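PDB 4MXN: uncharacterized protein from Parabacteroides merdae, which is uncharacterized but probably hydrolyses glycosidic bonds in polysaccharides, as a putative member of glycoside hydrolase family 28. Local coordinates for residues A[65-79]-A[101-115]. Residues are numbered along the deposited sequence; the frame is centred on the assembly and turned at random.
Sequences TGSIELKSNVTIRIE and AIIYADKQKNIGIGG
Asn73 and Ser72, in the type II turn from Lys71 to Val74, grip the 108-110 part of 101-115. Asn73 OD1 takes two donors in its carbonyl plane: Asn110 ND2 at 2.8 Å and Lys109 NZ at 2.9 Å, the Asn73 and Asn110 amide planes being 63° apart. Next door, Gln108 OE1 accepts from the Ser72 backbone N in plane on a lone pair, at 2.8 Å, and, from well above that plane, from Ser72 OG at 3.1 Å. That hydroxyl lies beside its own backbone N (chi1 -66°), where it also receives Lys109 N. Gln108 NE2 turns back to Asp106 O, so both ends of its amide are fixed. Parallel ladders continue on either side of this turn: Ile68 and Glu69 pair with Ile103 and Tyr104, Thr75 to Arg77 with Gly112 to Gly114. Glu69 CA sits over one face of the Tyr104 ring, 4.1 Å from its centroid, a CH-pi contact, and its carboxylate reaches Asp106 through water. Between the ladders Leu70 points inward, its CD2 4.0 Å from both Ile103 CG2 and Ile113 CG1, while Ile76 and Ile78 fill out the same apolar interior. The arrangement is that of successive coils of a right-handed parallel beta-helix, as in family 28. Helix 38-50 and strand 54-58 flank 65-79, Lys71 pairing with Asp46 of that helix; strands 151-154 and 159-162 carry the stack onward beyond 101-115.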
loop_
_atom_site.group_PDB
_atom_site.type_symbol
_atom_site.label_atom_id
_atom_site.label_comp_id
_atom_site.label_asym_id
_atom_site.label_seq_id
_atom_site.Cartn_x
_atom_site.Cartn_y
_atom_site.Cartn_z
ATOM N N THR A 65 -5.513 -2.138 -11.027
ATOM C CA THR A 65 -4.164 -2.712 -10.961
ATOM C C THR A 65 -4.087 -3.933 -10.053
ATOM O O THR A 65 -4.881 -4.097 -9.120
ATOM C CB THR A 65 -3.128 -1.642 -10.464
ATOM O OG1 THR A 65 -1.804 -2.155 -10.632
ATOM C CG2 THR A 65 -3.325 -1.249 -8.999
ATOM N N GLY A 66 -3.055 -4.728 -10.314
ATOM C CA GLY A 66 -2.599 -5.798 -9.448
ATOM C C GLY A 66 -1.420 -5.246 -8.657
ATOM O O GLY A 66 -1.241 -4.021 -8.568
ATOM N N SER A 67 -0.571 -6.137 -8.119
ATOM C CA SER A 67 0.594 -5.738 -7.315
ATOM C C SER A 67 1.658 -5.015 -8.122
ATOM O O SER A 67 2.100 -5.477 -9.177
ATOM C CB SER A 67 1.203 -6.949 -6.619
ATOM O OG SER A 67 0.292 -7.385 -5.625
ATOM N N ILE A 68 2.057 -3.847 -7.601
ATOM C CA ILE A 68 3.101 -2.981 -8.166
ATOM C C ILE A 68 4.315 -3.038 -7.271
ATOM O O ILE A 68 4.187 -2.838 -6.060
ATOM C CB ILE A 68 2.591 -1.515 -8.297
ATOM C CG1 ILE A 68 1.305 -1.402 -9.154
ATOM C CG2 ILE A 68 3.709 -0.576 -8.777
ATOM C CD1 ILE A 68 0.388 -0.194 -8.765
ATOM N N GLU A 69 5.500 -3.285 -7.858
ATOM C CA GLU A 69 6.738 -3.291 -7.110
ATOM C C GLU A 69 7.425 -1.928 -7.261
ATOM O O GLU A 69 7.909 -1.580 -8.344
ATOM C CB GLU A 69 7.650 -4.428 -7.556
ATOM C CG GLU A 69 8.933 -4.472 -6.743
ATOM C CD GLU A 69 9.917 -5.588 -7.021
ATOM O OE1 GLU A 69 9.826 -6.240 -8.083
ATOM O OE2 GLU A 69 10.832 -5.767 -6.189
ATOM N N LEU A 70 7.442 -1.152 -6.174
ATOM C CA LEU A 70 8.092 0.158 -6.148
ATOM C C LEU A 70 9.617 -0.055 -6.180
ATOM O O LEU A 70 10.114 -1.027 -5.606
ATOM C CB LEU A 70 7.629 0.924 -4.878
ATOM C CG LEU A 70 7.851 2.424 -4.758
ATOM C CD1 LEU A 70 7.602 3.179 -6.087
ATOM C CD2 LEU A 70 6.965 2.988 -3.642
ATOM N N LYS A 71 10.338 0.779 -6.931
ATOM C CA LYS A 71 11.797 0.631 -7.060
ATOM C C LYS A 71 12.504 1.842 -6.490
ATOM O O LYS A 71 11.893 2.893 -6.380
ATOM C CB LYS A 71 12.215 0.405 -8.525
ATOM C CG LYS A 71 11.633 -0.875 -9.164
ATOM C CD LYS A 71 12.269 -2.164 -8.619
ATOM C CE LYS A 71 11.695 -3.408 -9.248
ATOM N NZ LYS A 71 12.082 -3.558 -10.676
ATOM N N SER A 72 13.802 1.701 -6.157
ATOM C CA SER A 72 14.612 2.768 -5.578
ATOM C C SER A 72 14.537 4.065 -6.370
ATOM O O SER A 72 14.589 4.051 -7.602
ATOM C CB SER A 72 16.070 2.337 -5.447
ATOM O OG SER A 72 16.188 1.283 -4.504
ATOM N N ASN A 73 14.377 5.181 -5.637
ATOM C CA ASN A 73 14.350 6.568 -6.115
ATOM C C ASN A 73 13.061 6.913 -6.864
ATOM O O ASN A 73 12.994 7.964 -7.504
ATOM C CB ASN A 73 15.591 6.900 -6.960
ATOM C CG ASN A 73 16.859 6.599 -6.223
ATOM O OD1 ASN A 73 17.042 7.019 -5.081
ATOM N ND2 ASN A 73 17.718 5.803 -6.818
ATOM N N VAL A 74 12.013 6.091 -6.696
ATOM C CA VAL A 74 10.717 6.326 -7.325
ATOM C C VAL A 74 9.682 6.633 -6.258
ATOM O O VAL A 74 9.643 5.971 -5.229
ATOM C CB VAL A 74 10.254 5.137 -8.218
ATOM C CG1 VAL A 74 8.897 5.415 -8.880
ATOM C CG2 VAL A 74 11.305 4.795 -9.276
ATOM N N THR A 75 8.857 7.639 -6.520
ATOM C CA THR A 75 7.706 8.027 -5.718
ATOM C C THR A 75 6.474 7.908 -6.602
ATOM O O THR A 75 6.473 8.393 -7.733
ATOM C CB THR A 75 7.888 9.444 -5.131
ATOM O OG1 THR A 75 8.870 9.373 -4.101
ATOM C CG2 THR A 75 6.585 10.005 -4.523
ATOM N N ILE A 76 5.425 7.262 -6.088
ATOM C CA ILE A 76 4.151 7.158 -6.778
ATOM C C ILE A 76 3.232 8.199 -6.170
ATOM O O ILE A 76 3.049 8.222 -4.955
ATOM C CB ILE A 76 3.554 5.717 -6.713
ATOM C CG1 ILE A 76 4.311 4.766 -7.691
ATOM C CG2 ILE A 76 2.026 5.733 -7.011
ATOM C CD1 ILE A 76 4.045 3.242 -7.466
ATOM N N ARG A 77 2.662 9.069 -7.007
ATOM C CA ARG A 77 1.717 10.072 -6.538
ATOM C C ARG A 77 0.330 9.744 -7.055
ATOM O O ARG A 77 0.136 9.663 -8.262
ATOM C CB ARG A 77 2.124 11.495 -6.998
ATOM C CG ARG A 77 3.524 11.961 -6.556
ATOM C CD ARG A 77 3.522 12.779 -5.299
ATOM N NE ARG A 77 2.493 13.826 -5.301
ATOM C CZ ARG A 77 2.129 14.489 -4.213
ATOM N NH1 ARG A 77 2.727 14.249 -3.051
ATOM N NH2 ARG A 77 1.167 15.403 -4.278
ATOM N N ILE A 78 -0.633 9.577 -6.149
ATOM C CA ILE A 78 -2.048 9.350 -6.487
ATOM C C ILE A 78 -2.723 10.658 -6.126
ATOM O O ILE A 78 -2.940 10.925 -4.952
ATOM C CB ILE A 78 -2.643 8.099 -5.777
ATOM C CG1 ILE A 78 -1.760 6.851 -6.087
ATOM C CG2 ILE A 78 -4.097 7.853 -6.255
ATOM C CD1 ILE A 78 -1.615 5.934 -4.978
ATOM N N GLU A 79 -2.953 11.533 -7.117
ATOM C CA GLU A 79 -3.454 12.866 -6.801
ATOM C C GLU A 79 -4.931 12.841 -6.414
ATOM O O GLU A 79 -5.606 11.839 -6.642
ATOM C CB GLU A 79 -3.194 13.857 -7.946
ATOM C CG GLU A 79 -1.724 13.987 -8.342
ATOM C CD GLU A 79 -0.704 14.494 -7.334
ATOM O OE1 GLU A 79 -1.093 15.097 -6.305
ATOM O OE2 GLU A 79 0.505 14.310 -7.601
ATOM N N ALA A 101 1.197 -6.882 -1.560
ATOM C CA ALA A 101 0.385 -5.675 -1.463
ATOM C C ALA A 101 0.084 -5.065 -2.819
ATOM O O ALA A 101 0.626 -5.522 -3.811
ATOM C CB ALA A 101 1.103 -4.648 -0.593
ATOM N N ILE A 102 -0.761 -4.015 -2.860
ATOM C CA ILE A 102 -1.050 -3.283 -4.118
ATOM C C ILE A 102 0.231 -2.549 -4.538
ATOM O O ILE A 102 0.588 -2.529 -5.718
ATOM C CB ILE A 102 -2.271 -2.344 -3.993
ATOM C CG1 ILE A 102 -3.539 -3.175 -3.610
ATOM C CG2 ILE A 102 -2.482 -1.531 -5.300
ATOM C CD1 ILE A 102 -4.840 -2.340 -3.457
ATOM N N ILE A 103 0.928 -1.969 -3.549
ATOM C CA ILE A 103 2.241 -1.347 -3.730
ATOM C C ILE A 103 3.160 -1.965 -2.699
ATOM O O ILE A 103 2.916 -1.825 -1.492
ATOM C CB ILE A 103 2.271 0.212 -3.662
ATOM C CG1 ILE A 103 1.252 0.847 -4.623
ATOM C CG2 ILE A 103 3.713 0.716 -3.960
ATOM C CD1 ILE A 103 1.013 2.409 -4.411
ATOM N N TYR A 104 4.210 -2.645 -3.164
ATOM C CA TYR A 104 5.177 -3.224 -2.252
ATOM C C TYR A 104 6.575 -2.841 -2.671
ATOM O O TYR A 104 6.814 -2.456 -3.817
ATOM C CB TYR A 104 5.031 -4.770 -2.136
ATOM C CG TYR A 104 5.469 -5.550 -3.361
ATOM C CD1 TYR A 104 4.617 -5.723 -4.440
ATOM C CD2 TYR A 104 6.733 -6.124 -3.432
ATOM C CE1 TYR A 104 5.009 -6.441 -5.565
ATOM C CE2 TYR A 104 7.137 -6.849 -4.555
ATOM C CZ TYR A 104 6.270 -7.003 -5.619
ATOM O OH TYR A 104 6.649 -7.702 -6.736
ATOM N N ALA A 105 7.522 -2.991 -1.749
ATOM C CA ALA A 105 8.926 -2.754 -2.060
ATOM C C ALA A 105 9.762 -3.690 -1.233
ATOM O O ALA A 105 9.480 -3.895 -0.054
ATOM C CB ALA A 105 9.308 -1.302 -1.817
ATOM N N ASP A 106 10.765 -4.280 -1.862
ATOM C CA ASP A 106 11.669 -5.218 -1.229
ATOM C C ASP A 106 13.111 -4.747 -1.402
ATOM O O ASP A 106 13.644 -4.774 -2.513
ATOM C CB ASP A 106 11.463 -6.621 -1.837
ATOM C CG ASP A 106 12.422 -7.689 -1.355
ATOM O OD1 ASP A 106 12.860 -7.614 -0.186
ATOM O OD2 ASP A 106 12.722 -8.615 -2.140
ATOM N N LYS A 107 13.731 -4.322 -0.288
ATOM C CA LYS A 107 15.122 -3.890 -0.169
ATOM C C LYS A 107 15.440 -2.734 -1.128
ATOM O O LYS A 107 16.470 -2.749 -1.809
ATOM C CB LYS A 107 16.075 -5.086 -0.374
ATOM C CG LYS A 107 16.028 -6.091 0.774
ATOM C CD LYS A 107 16.981 -7.254 0.553
ATOM C CE LYS A 107 16.797 -8.355 1.567
ATOM N NZ LYS A 107 15.574 -9.157 1.296
ATOM N N GLN A 108 14.545 -1.731 -1.171
ATOM C CA GLN A 108 14.715 -0.532 -1.986
ATOM C C GLN A 108 15.066 0.659 -1.093
ATOM O O GLN A 108 14.858 0.599 0.114
ATOM C CB GLN A 108 13.431 -0.236 -2.785
ATOM C CG GLN A 108 12.964 -1.378 -3.708
ATOM C CD GLN A 108 13.964 -1.769 -4.770
ATOM O OE1 GLN A 108 14.346 -0.964 -5.637
ATOM N NE2 GLN A 108 14.384 -3.027 -4.754
ATOM N N LYS A 109 15.546 1.760 -1.691
ATOM C CA LYS A 109 15.847 2.955 -0.897
ATOM C C LYS A 109 15.268 4.207 -1.566
ATOM O O LYS A 109 15.062 4.226 -2.781
ATOM C CB LYS A 109 17.370 3.106 -0.607
ATOM C CG LYS A 109 18.335 3.000 -1.799
ATOM C CD LYS A 109 18.177 4.169 -2.812
ATOM C CE LYS A 109 19.427 4.917 -3.124
ATOM N NZ LYS A 109 19.196 6.378 -3.320
ATOM N N ASN A 110 15.056 5.271 -0.770
ATOM C CA ASN A 110 14.559 6.559 -1.249
ATOM C C ASN A 110 13.272 6.353 -2.076
ATOM O O ASN A 110 13.201 6.699 -3.254
ATOM C CB ASN A 110 15.655 7.286 -2.051
ATOM C CG ASN A 110 15.297 8.678 -2.478
ATOM O OD1 ASN A 110 14.522 9.369 -1.825
ATOM N ND2 ASN A 110 15.804 9.078 -3.628
ATOM N N ILE A 111 12.257 5.770 -1.448
ATOM C CA ILE A 111 10.990 5.488 -2.143
ATOM C C ILE A 111 9.850 6.222 -1.458
ATOM O O ILE A 111 9.918 6.547 -0.274
ATOM C CB ILE A 111 10.718 3.963 -2.244
ATOM C CG1 ILE A 111 10.795 3.278 -0.849
ATOM C CG2 ILE A 111 11.669 3.294 -3.241
ATOM C CD1 ILE A 111 10.153 1.961 -0.765
ATOM N N GLY A 112 8.784 6.444 -2.196
ATOM C CA GLY A 112 7.651 7.145 -1.632
ATOM C C GLY A 112 6.321 6.898 -2.293
ATOM O O GLY A 112 6.248 6.426 -3.429
ATOM N N ILE A 113 5.264 7.192 -1.532
ATOM C CA ILE A 113 3.859 7.172 -1.937
ATOM C C ILE A 113 3.254 8.449 -1.382
ATOM O O ILE A 113 3.373 8.708 -0.186
ATOM C CB ILE A 113 3.071 5.904 -1.491
ATOM C CG1 ILE A 113 3.685 4.604 -2.076
ATOM C CG2 ILE A 113 1.576 6.028 -1.889
ATOM C CD1 ILE A 113 3.231 3.370 -1.386
ATOM N N GLY A 114 2.633 9.233 -2.245
ATOM C CA GLY A 114 2.013 10.492 -1.862
ATOM C C GLY A 114 0.794 10.829 -2.687
ATOM O O GLY A 114 0.369 10.030 -3.533
ATOM N N GLY A 115 0.252 12.019 -2.444
ATOM C CA GLY A 115 -0.941 12.512 -3.132
ATOM C C GLY A 115 -2.191 12.318 -2.303
ATOM O O GLY A 115 -2.246 11.423 -1.456
HETATM O O HOH W 1 10.982 -3.860 -4.535
HETATM O O HOH W 2 10.938 -8.113 -4.821
HETATM O O HOH W 3 11.571 9.034 -4.225
#